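Local coordinates for protein argonaute (Aquifex aeolicus, PDB 1YVU) that uses short single-stranded DNA guides to bind complementary RNA and cleave it in a metal-dependent RNase H-like PIWI domain, at residues K25-I30 / V78-V83; N36-R41 / Y69-N74; I275-P280 / E635-P640. All coordinates share one frame; numbering follows the deposited sequence.

Contact 1 of 3, residues K25-I30 / V78-V83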
loop_
_atom_site.group_PDB
_atom_site.type_symbol
_atom_site.label_atom_id
_atom_site.label_comp_id
_atom_site.label_asym_id
_atom_site.label_seq_id
_atom_site.Cartn_x
_atom_site.Cartn_y
_atom_site.Cartn_z
ATOM N N LYS A 25 -35.424 -6.154 7.718
ATOM C CA LYS A 25 -34.623 -7.295 8.187
ATOM C C LYS A 25 -34.912 -8.472 7.231
ATOM O O LYS A 25 -36.073 -8.616 6.781
ATOM C CB LYS A 25 -34.974 -7.664 9.640
ATOM C CG LYS A 25 -33.826 -8.342 10.410
ATOM C CD LYS A 25 -34.339 -9.280 11.508
ATOM C CE LYS A 25 -33.194 -9.920 12.280
ATOM N NZ LYS A 25 -33.680 -10.932 13.249
ATOM N N PRO A 26 -33.874 -9.284 6.846
ATOM C CA PRO A 26 -34.111 -10.419 5.932
ATOM C C PRO A 26 -34.929 -11.530 6.567
ATOM O O PRO A 26 -34.994 -11.641 7.798
ATOM C CB PRO A 26 -32.704 -10.912 5.606
ATOM C CG PRO A 26 -31.857 -9.702 5.817
ATOM C CD PRO A 26 -32.420 -9.148 7.076
ATOM N N THR A 27 -35.596 -12.319 5.736
ATOM C CA THR A 27 -36.371 -13.432 6.272
ATOM C C THR A 27 -35.470 -14.674 6.318
ATOM O O THR A 27 -35.816 -15.693 6.921
ATOM C CB THR A 27 -37.664 -13.689 5.459
ATOM O OG1 THR A 27 -38.039 -12.494 4.762
ATOM C CG2 THR A 27 -38.821 -14.050 6.382
ATOM N N HIS A 28 -34.280 -14.530 5.733
ATOM C CA HIS A 28 -33.268 -15.587 5.674
ATOM C C HIS A 28 -32.146 -15.330 6.707
ATOM O O HIS A 28 -32.432 -14.914 7.831
ATOM C CB HIS A 28 -32.638 -15.741 4.276
ATOM C CG HIS A 28 -33.386 -15.086 3.155
ATOM N ND1 HIS A 28 -33.859 -15.787 2.070
ATOM C CD2 HIS A 28 -33.633 -13.770 2.891
ATOM C CE1 HIS A 28 -34.359 -14.947 1.182
ATOM N NE2 HIS A 28 -34.233 -13.722 1.662
ATOM N N GLU A 29 -30.886 -15.531 6.287
ATOM C CA GLU A 29 -29.680 -15.394 7.134
ATOM C C GLU A 29 -28.718 -14.206 6.890
ATOM O O GLU A 29 -28.958 -13.331 6.050
ATOM C CB GLU A 29 -28.851 -16.694 7.058
ATOM C CG GLU A 29 -29.581 -18.012 7.319
ATOM C CD GLU A 29 -28.755 -19.238 6.915
ATOM O OE1 GLU A 29 -27.863 -19.130 6.038
ATOM O OE2 GLU A 29 -29.009 -20.325 7.482
ATOM N N ILE A 30 -27.609 -14.234 7.636
ATOM C CA ILE A 30 -26.537 -13.231 7.597
ATOM C C ILE A 30 -25.376 -13.775 6.740
ATOM O O ILE A 30 -24.901 -14.893 6.988
ATOM C CB ILE A 30 -25.949 -12.941 9.051
ATOM C CG1 ILE A 30 -26.958 -13.312 10.160
ATOM C CG2 ILE A 30 -25.549 -11.467 9.172
ATOM C CD1 ILE A 30 -26.360 -13.413 11.585
ATOM N N VAL A 78 -31.605 -14.464 -4.763
ATOM C CA VAL A 78 -32.599 -13.432 -4.505
ATOM C C VAL A 78 -32.729 -13.324 -2.984
ATOM O O VAL A 78 -32.552 -14.320 -2.257
ATOM C CB VAL A 78 -33.978 -13.734 -5.132
ATOM C CG1 VAL A 78 -34.770 -12.435 -5.282
ATOM C CG2 VAL A 78 -33.827 -14.402 -6.481
ATOM N N GLU A 79 -32.927 -12.087 -2.514
ATOM C CA GLU A 79 -33.055 -11.779 -1.089
ATOM C C GLU A 79 -34.308 -10.985 -0.755
ATOM O O GLU A 79 -34.565 -9.953 -1.354
ATOM C CB GLU A 79 -31.832 -10.995 -0.592
ATOM C CG GLU A 79 -30.509 -11.778 -0.556
ATOM C CD GLU A 79 -29.550 -11.418 -1.698
ATOM O OE1 GLU A 79 -29.593 -10.267 -2.204
ATOM O OE2 GLU A 79 -28.734 -12.286 -2.082
ATOM N N LEU A 80 -35.075 -11.476 0.211
ATOM C CA LEU A 80 -36.279 -10.789 0.640
ATOM C C LEU A 80 -36.129 -10.235 2.050
ATOM O O LEU A 80 -35.416 -10.793 2.898
ATOM C CB LEU A 80 -37.555 -11.642 0.439
ATOM C CG LEU A 80 -38.318 -12.458 1.493
ATOM C CD1 LEU A 80 -39.720 -12.673 1.037
ATOM C CD2 LEU A 80 -37.682 -13.800 1.737
ATOM N N LYS A 81 -36.682 -9.038 2.227
ATOM C CA LYS A 81 -36.644 -8.330 3.495
ATOM C C LYS A 81 -37.857 -7.445 3.652
ATOM O O LYS A 81 -38.306 -6.833 2.675
ATOM C CB LYS A 81 -35.355 -7.512 3.632
ATOM C CG LYS A 81 -34.760 -7.086 2.350
ATOM C CD LYS A 81 -33.446 -6.488 2.541
ATOM C CE LYS A 81 -33.285 -5.539 1.417
ATOM N NZ LYS A 81 -34.286 -4.439 1.596
ATOM N N ARG A 82 -38.399 -7.418 4.876
ATOM C CA ARG A 82 -39.601 -6.643 5.213
ATOM C C ARG A 82 -39.455 -5.800 6.500
ATOM O O ARG A 82 -38.359 -5.364 6.780
ATOM C CB ARG A 82 -40.852 -7.565 5.218
ATOM C CG ARG A 82 -40.631 -9.036 5.654
ATOM C CD ARG A 82 -41.872 -9.932 5.407
ATOM N NE ARG A 82 -41.542 -11.183 4.698
ATOM C CZ ARG A 82 -42.149 -12.364 4.872
ATOM N NH1 ARG A 82 -43.146 -12.500 5.737
ATOM N NH2 ARG A 82 -41.721 -13.430 4.205
ATOM N N VAL A 83 -40.548 -5.608 7.270
ATOM C CA VAL A 83 -40.683 -4.834 8.549
ATOM C C VAL A 83 -40.923 -3.334 8.327
ATOM O O VAL A 83 -40.846 -2.842 7.189
ATOM C CB VAL A 83 -39.507 -5.054 9.639
ATOM C CG1 VAL A 83 -39.883 -4.453 11.042
ATOM C CG2 VAL A 83 -39.194 -6.540 9.824
#

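Contact 2 of 3, residues N36-R41 / Y69-N74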
loop_
_atom_site.group_PDB
_atom_site.type_symbol
_atom_site.label_atom_id
_atom_site.label_comp_id
_atom_site.label_asym_id
_atom_site.label_seq_id
_atom_site.Cartn_x
_atom_site.Cartn_y
_atom_site.Cartn_z
ATOM N N ASN A 36 -22.709 -6.058 2.623
ATOM C CA ASN A 36 -22.314 -4.756 2.072
ATOM C C ASN A 36 -22.889 -4.493 0.677
ATOM O O ASN A 36 -23.082 -3.327 0.280
ATOM C CB ASN A 36 -20.791 -4.645 2.029
ATOM C CG ASN A 36 -20.260 -3.598 2.976
ATOM O OD1 ASN A 36 -20.376 -2.393 2.723
ATOM N ND2 ASN A 36 -19.676 -4.048 4.078
ATOM N N LYS A 37 -23.189 -5.598 -0.022
ATOM C CA LYS A 37 -23.767 -5.602 -1.379
ATOM C C LYS A 37 -25.281 -5.393 -1.338
ATOM O O LYS A 37 -25.846 -4.719 -2.206
ATOM C CB LYS A 37 -23.492 -6.932 -2.085
ATOM C CG LYS A 37 -22.028 -7.311 -2.237
ATOM C CD LYS A 37 -21.924 -8.700 -2.879
ATOM C CE LYS A 37 -20.470 -9.167 -3.044
ATOM N NZ LYS A 37 -20.344 -10.488 -3.756
ATOM N N VAL A 38 -25.920 -5.962 -0.314
ATOM C CA VAL A 38 -27.361 -5.861 -0.133
ATOM C C VAL A 38 -27.726 -4.461 0.248
ATOM O O VAL A 38 -28.650 -3.894 -0.315
ATOM C CB VAL A 38 -27.863 -6.819 0.946
ATOM C CG1 VAL A 38 -29.397 -6.671 1.150
ATOM C CG2 VAL A 38 -27.523 -8.250 0.551
ATOM N N ARG A 39 -26.970 -3.926 1.207
ATOM C CA ARG A 39 -27.117 -2.567 1.732
ATOM C C ARG A 39 -27.047 -1.550 0.580
ATOM O O ARG A 39 -27.769 -0.541 0.582
ATOM C CB ARG A 39 -26.042 -2.330 2.813
ATOM C CG ARG A 39 -25.750 -0.880 3.226
ATOM C CD ARG A 39 -24.311 -0.556 2.847
ATOM N NE ARG A 39 -23.975 0.863 2.766
ATOM C CZ ARG A 39 -24.532 1.755 1.945
ATOM N NH1 ARG A 39 -25.506 1.432 1.107
ATOM N NH2 ARG A 39 -24.014 2.970 1.874
ATOM N N TRP A 40 -26.243 -1.881 -0.436
ATOM C CA TRP A 40 -26.081 -1.042 -1.609
ATOM C C TRP A 40 -27.371 -1.094 -2.424
ATOM O O TRP A 40 -27.901 -0.054 -2.842
ATOM C CB TRP A 40 -24.856 -1.508 -2.427
ATOM C CG TRP A 40 -24.688 -0.840 -3.779
ATOM C CD1 TRP A 40 -24.864 -1.432 -5.004
ATOM C CD2 TRP A 40 -24.423 0.552 -4.043
ATOM N NE1 TRP A 40 -24.749 -0.498 -6.009
ATOM C CE2 TRP A 40 -24.478 0.726 -5.452
ATOM C CE3 TRP A 40 -24.153 1.677 -3.230
ATOM C CZ2 TRP A 40 -24.272 1.991 -6.070
ATOM C CZ3 TRP A 40 -23.947 2.941 -3.850
ATOM C CH2 TRP A 40 -24.010 3.078 -5.258
ATOM N N ARG A 41 -27.908 -2.308 -2.546
ATOM C CA ARG A 41 -29.128 -2.578 -3.298
ATOM C C ARG A 41 -30.392 -2.088 -2.621
ATOM O O ARG A 41 -31.326 -1.677 -3.331
ATOM C CB ARG A 41 -29.211 -4.055 -3.629
ATOM C CG ARG A 41 -28.070 -4.494 -4.532
ATOM C CD ARG A 41 -28.112 -5.993 -4.813
ATOM N NE ARG A 41 -27.231 -6.439 -5.902
ATOM C CZ ARG A 41 -27.341 -6.077 -7.183
ATOM N NH1 ARG A 41 -28.283 -5.220 -7.590
ATOM N NH2 ARG A 41 -26.596 -6.690 -8.094
ATOM N N TYR A 69 -38.984 -6.361 -0.111
ATOM C CA TYR A 69 -37.883 -5.970 -0.976
ATOM C C TYR A 69 -37.208 -7.212 -1.514
ATOM O O TYR A 69 -36.665 -8.012 -0.751
ATOM C CB TYR A 69 -36.903 -5.102 -0.200
ATOM C CG TYR A 69 -37.180 -3.639 -0.346
ATOM C CD1 TYR A 69 -38.379 -3.076 0.135
ATOM C CD2 TYR A 69 -36.284 -2.804 -1.037
ATOM C CE1 TYR A 69 -38.698 -1.704 -0.078
ATOM C CE2 TYR A 69 -36.580 -1.427 -1.259
ATOM C CZ TYR A 69 -37.791 -0.889 -0.777
ATOM O OH TYR A 69 -38.114 0.433 -0.978
ATOM N N LEU A 70 -37.269 -7.363 -2.835
ATOM C CA LEU A 70 -36.715 -8.522 -3.518
ATOM C C LEU A 70 -35.455 -8.153 -4.304
ATOM O O LEU A 70 -35.443 -8.139 -5.536
ATOM C CB LEU A 70 -37.797 -9.168 -4.425
ATOM C CG LEU A 70 -39.226 -9.479 -3.905
ATOM C CD1 LEU A 70 -40.185 -9.621 -5.080
ATOM C CD2 LEU A 70 -39.292 -10.714 -2.992
ATOM N N THR A 71 -34.392 -7.828 -3.581
ATOM C CA THR A 71 -33.114 -7.473 -4.198
ATOM C C THR A 71 -32.377 -8.722 -4.714
ATOM O O THR A 71 -32.406 -9.776 -4.086
ATOM C CB THR A 71 -32.203 -6.621 -3.226
ATOM O OG1 THR A 71 -32.034 -7.282 -1.966
ATOM C CG2 THR A 71 -32.808 -5.257 -2.976
ATOM N N LEU A 72 -31.795 -8.610 -5.901
ATOM C CA LEU A 72 -31.057 -9.715 -6.513
ATOM C C LEU A 72 -29.564 -9.393 -6.546
ATOM O O LEU A 72 -29.169 -8.392 -7.130
ATOM C CB LEU A 72 -31.564 -9.947 -7.941
ATOM C CG LEU A 72 -30.829 -10.939 -8.851
ATOM C CD1 LEU A 72 -31.321 -12.335 -8.576
ATOM C CD2 LEU A 72 -31.062 -10.570 -10.313
ATOM N N SER A 73 -28.736 -10.271 -5.988
ATOM C CA SER A 73 -27.287 -10.049 -5.957
ATOM C C SER A 73 -26.511 -10.512 -7.220
ATOM O O SER A 73 -27.112 -10.984 -8.195
ATOM C CB SER A 73 -26.690 -10.632 -4.656
ATOM O OG SER A 73 -26.876 -12.033 -4.551
ATOM N N ASN A 74 -25.186 -10.312 -7.202
ATOM C CA ASN A 74 -24.264 -10.684 -8.279
ATOM C C ASN A 74 -24.259 -12.179 -8.492
ATOM O O ASN A 74 -24.174 -12.634 -9.629
ATOM C CB ASN A 74 -22.837 -10.246 -7.953
ATOM C CG ASN A 74 -22.697 -8.749 -7.868
ATOM O OD1 ASN A 74 -23.078 -8.028 -8.790
ATOM N ND2 ASN A 74 -22.151 -8.263 -6.756
#

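Contact 3 of 3, residues I275-P280 / E635-P640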
loop_
_atom_site.group_PDB
_atom_site.type_symbol
_atom_site.label_atom_id
_atom_site.label_comp_id
_atom_site.label_asym_id
_atom_site.label_seq_id
_atom_site.Cartn_x
_atom_site.Cartn_y
_atom_site.Cartn_z
ATOM N N ILE A 275 3.012 17.480 -11.430
ATOM C CA ILE A 275 2.389 18.731 -10.958
ATOM C C ILE A 275 1.149 18.284 -10.165
ATOM O O ILE A 275 0.449 19.085 -9.548
ATOM C CB ILE A 275 1.915 19.676 -12.134
ATOM C CG1 ILE A 275 2.902 19.652 -13.318
ATOM C CG2 ILE A 275 1.786 21.134 -11.621
ATOM C CD1 ILE A 275 2.408 20.388 -14.607
ATOM N N VAL A 276 0.926 16.976 -10.174
ATOM C CA VAL A 276 -0.179 16.334 -9.497
ATOM C C VAL A 276 0.118 16.092 -8.021
ATOM O O VAL A 276 -0.794 15.806 -7.237
ATOM C CB VAL A 276 -0.557 15.060 -10.287
ATOM C CG1 VAL A 276 -0.473 13.749 -9.456
ATOM C CG2 VAL A 276 -1.900 15.284 -10.919
ATOM N N ARG A 277 1.397 16.234 -7.663
ATOM C CA ARG A 277 1.885 16.077 -6.294
ATOM C C ARG A 277 1.292 17.178 -5.434
ATOM O O ARG A 277 0.956 16.950 -4.271
ATOM C CB ARG A 277 3.412 16.171 -6.245
ATOM C CG ARG A 277 4.123 14.998 -6.905
ATOM C CD ARG A 277 5.652 15.072 -6.751
ATOM N NE ARG A 277 6.330 13.969 -7.443
ATOM C CZ ARG A 277 7.605 13.619 -7.279
ATOM N NH1 ARG A 277 8.395 14.275 -6.431
ATOM N NH2 ARG A 277 8.092 12.603 -7.979
HETATM N N MSE A 278 1.120 18.351 -6.053
HETATM C CA MSE A 278 0.561 19.572 -5.448
HETATM C C MSE A 278 1.295 20.075 -4.220
HETATM O O MSE A 278 2.027 19.334 -3.573
HETATM C CB MSE A 278 -0.936 19.413 -5.106
HETATM C CG MSE A 278 -1.884 19.364 -6.306
HETATM SE SE MSE A 278 -3.750 19.772 -5.869
HETATM C CE MSE A 278 -4.305 18.036 -5.317
ATOM N N GLU A 279 1.124 21.364 -3.924
ATOM C CA GLU A 279 1.726 21.955 -2.728
ATOM C C GLU A 279 0.752 21.586 -1.592
ATOM O O GLU A 279 -0.423 21.300 -1.876
ATOM C CB GLU A 279 1.787 23.489 -2.851
ATOM C CG GLU A 279 2.706 24.065 -3.930
ATOM C CD GLU A 279 2.523 25.585 -4.129
ATOM O OE1 GLU A 279 1.499 26.159 -3.679
ATOM O OE2 GLU A 279 3.397 26.214 -4.765
ATOM N N PRO A 280 1.221 21.494 -0.315
ATOM C CA PRO A 280 0.287 21.158 0.772
ATOM C C PRO A 280 -0.864 22.176 0.925
ATOM O O PRO A 280 -1.937 21.819 1.384
ATOM C CB PRO A 280 1.203 21.122 1.995
ATOM C CG PRO A 280 2.436 20.525 1.432
ATOM C CD PRO A 280 2.611 21.358 0.170
ATOM N N GLU A 635 8.682 17.908 -1.945
ATOM C CA GLU A 635 7.355 18.546 -1.879
ATOM C C GLU A 635 6.148 17.661 -2.193
ATOM O O GLU A 635 6.128 16.986 -3.232
ATOM C CB GLU A 635 7.321 19.757 -2.804
ATOM C CG GLU A 635 8.484 20.702 -2.634
ATOM C CD GLU A 635 8.364 21.895 -3.536
ATOM O OE1 GLU A 635 8.310 21.699 -4.773
ATOM O OE2 GLU A 635 8.298 23.026 -3.003
ATOM N N GLY A 636 5.159 17.677 -1.289
ATOM C CA GLY A 636 3.942 16.880 -1.441
ATOM C C GLY A 636 4.118 15.372 -1.293
ATOM O O GLY A 636 3.140 14.611 -1.394
ATOM N N THR A 637 5.378 14.955 -1.098
ATOM C CA THR A 637 5.780 13.550 -0.916
ATOM C C THR A 637 5.765 13.169 0.576
ATOM O O THR A 637 6.820 12.883 1.182
ATOM C CB THR A 637 7.207 13.238 -1.523
ATOM O OG1 THR A 637 7.340 13.844 -2.814
ATOM C CG2 THR A 637 7.433 11.718 -1.660
ATOM N N HIS A 638 4.586 13.291 1.185
ATOM C CA HIS A 638 4.437 12.870 2.560
ATOM C C HIS A 638 3.241 11.998 2.822
ATOM O O HIS A 638 2.100 12.456 2.899
ATOM C CB HIS A 638 4.544 13.959 3.607
ATOM C CG HIS A 638 4.901 13.398 4.945
ATOM N ND1 HIS A 638 3.948 13.091 5.897
ATOM C CD2 HIS A 638 6.071 12.899 5.414
ATOM C CE1 HIS A 638 4.518 12.419 6.881
ATOM N NE2 HIS A 638 5.804 12.286 6.612
ATOM N N GLN A 639 3.571 10.730 3.030
ATOM C CA GLN A 639 2.623 9.680 3.291
ATOM C C GLN A 639 2.755 9.190 4.742
ATOM O O GLN A 639 3.742 8.522 5.093
ATOM C CB GLN A 639 2.885 8.508 2.342
ATOM C CG GLN A 639 3.307 8.850 0.914
ATOM C CD GLN A 639 2.386 8.227 -0.112
ATOM O OE1 GLN A 639 1.182 8.512 -0.125
ATOM N NE2 GLN A 639 2.936 7.362 -0.969
ATOM N N PRO A 640 1.790 9.553 5.619
ATOM C CA PRO A 640 1.855 9.108 7.013
ATOM C C PRO A 640 1.309 7.690 7.072
ATOM O O PRO A 640 0.414 7.341 6.295
ATOM C CB PRO A 640 0.879 10.055 7.718
ATOM C CG PRO A 640 0.706 11.169 6.796
ATOM C CD PRO A 640 0.697 10.532 5.466
#

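Contact 1 of 3, residues K25-I30 / V78-V83
Leu80 overlaps the side chains of Thr27 and His28 with its branched end. Its CD2 lies 3.3 Å from Thr27 OG1, and the same methyl is 3.5 Å from His28 NE2. The imidazole crosses the leucine side chain at about a right angle. Leu80 N donates to His28 NE2 at 2.8 Å in a nearly straight bond (170°). The donor sits at the ring edge, in the ring plane. Strand 25-26 is an outer strand of the antiparallel three-stranded sheet of the N-terminal domain, beside strand 78-82. Lys25 N donates to Arg82 O and Arg82 N to Lys25 O, each at 3.2 Å. Pro26 and Lys81 follow as a non-hydrogen-bonded pair, CA to CA 4.1 Å. Thr27 N then donates to Leu80 O at 3.2 Å. An alanine at Leu80 would probably open a gap beside Thr27 OG1 and against the His28 ring, though the backbone bond to NE2 could remain. The Arg82 chain bends at chi3 (130°), and its end comes nearer to Thr27. Thr27 CG2 lies over one face of the guanidinium, offset toward its rim, 3.7 Å from Arg82 NH2. The Lys81 side chain leads away to Val38 and Val42 of helix 32-46.

Contact 2 of 3, residues N36-R41 / Y69-N74
Helix 32-46 packs on the small antiparallel sheet of the N-terminal domain. Here its Arg41 and Val38 meet Thr71 of the outer strand 69-72, and Arg41 also meets the backbone of Leu72. Arg41 covers the most ground. Its chain is extended from CG to NE and runs past the end of the strand. The Leu72 carbonyl oxygen lies over one face of the guanidinium, with Arg41 CZ 3.0 Å from Leu72 O. The N-H groups do not point at this oxygen, and none of them forms a hydrogen bond with it. Arg41 NE also comes within 3.6 Å of Ser73 CA. Nearer the helix, Arg41 CB packs on Thr71 CG2 at 3.8 Å. With chi1 at 54°, Thr71 OG1 stands between its backbone N and carbonyl carbon and meets Val38 CG1 at 4.1 Å. The side chains of Val38 and Thr71 cross at about a right angle. The short helix and strand segments run 122° apart, with their axes 8.8 Å apart at closest approach. This is alpha-on-beta packing, one helix laid across a sheet face. Val38 also touches Glu79 of the neighbouring strand, and Ser73 OG is hydrogen-bonded to Glu79 OE2 and to Ile77 O. Past the strand end, the Asn74 side chain crosses the aliphatic part of Lys37 at about a right angle. The Asn74 amide plane is turned 59° from the Arg41 guanidinium. Arg41 and Asn74 both touch Thr218 of the PAZ domain.

Contact 3 of 3, residues I275-P280 / E635-P640
The Arg277 guanidinium is met obliquely by the Thr637 hydroxyl, and no atom of 635-640 stacks on either of its faces. Arg277 NH1 and Thr637 OG1 are 3.8 Å apart, too far for a hydrogen bond. The two side chains lie side by side and point the same way. Arg277 is extended from CG to NE, and its CD passes 4.0 Å from Glu635 O. That carbonyl oxygen accepts a weak hydrogen bond from Thr637 OG1, at 3.4 Å. NH2 of the guanidinium has a long, weak ion pair with Asp274. The backbones come nearest at Gly636, whose CA faces two successive carbonyls. Met278 O is 3.8 Å from Gly636 CA, and Arg277 O is 4.1 Å from the same atom. A side chain here would point at both oxygens, and phi is positive (70°); both suit glycine. Here linker L2, part of the PAZ lobe, touches the PIWI box of the PIWI lobe, so the contact bridges the two lobes of the argonaute fold. Residues 635-640 form an irregular loop. Within it, His638 N makes a weak hydrogen bond to Gly636 O at 3.2 Å, an inverse gamma turn centred on Thr637. On the linker side, Glu279 occupies the N-cap position of helix 280-299. Its OE2 is 6.1 Å from Glu635 OE2, and the two like charges probably repel each other mildly. A long, weak ion pair of Glu279 OE2 with Lys282 NZ would partly offset this. The Met278 side chain, modelled as selenomethionine, starts away from the loop and packs on Phe161 of strand 153-165.

Overall arrangement
From the N terminus, strand 25-26 opens the loop that contact 1 closes at strand 78-82. Contact 2 is nested inside that loop: helix 32-46 follows strand 25-26, and strand 69-72 precedes 78-82. Contact 1 pairs strands 25-26 and 78-82; contact 2 joins helix 32-46 to the other outer strand. Their centres are about 10 Å apart. They touch through probable backbone hydrogen bonds of Glu79 to Thr71 and Tyr69 to Lys81. Contact 3 comes later in series and closes a much longer loop, across the Mid domain. It joins linker L2 of the PAZ lobe to the PIWI box of the PIWI lobe. Its centre is about 46 Å from that of contact 1 and about 39 Å from that of contact 2.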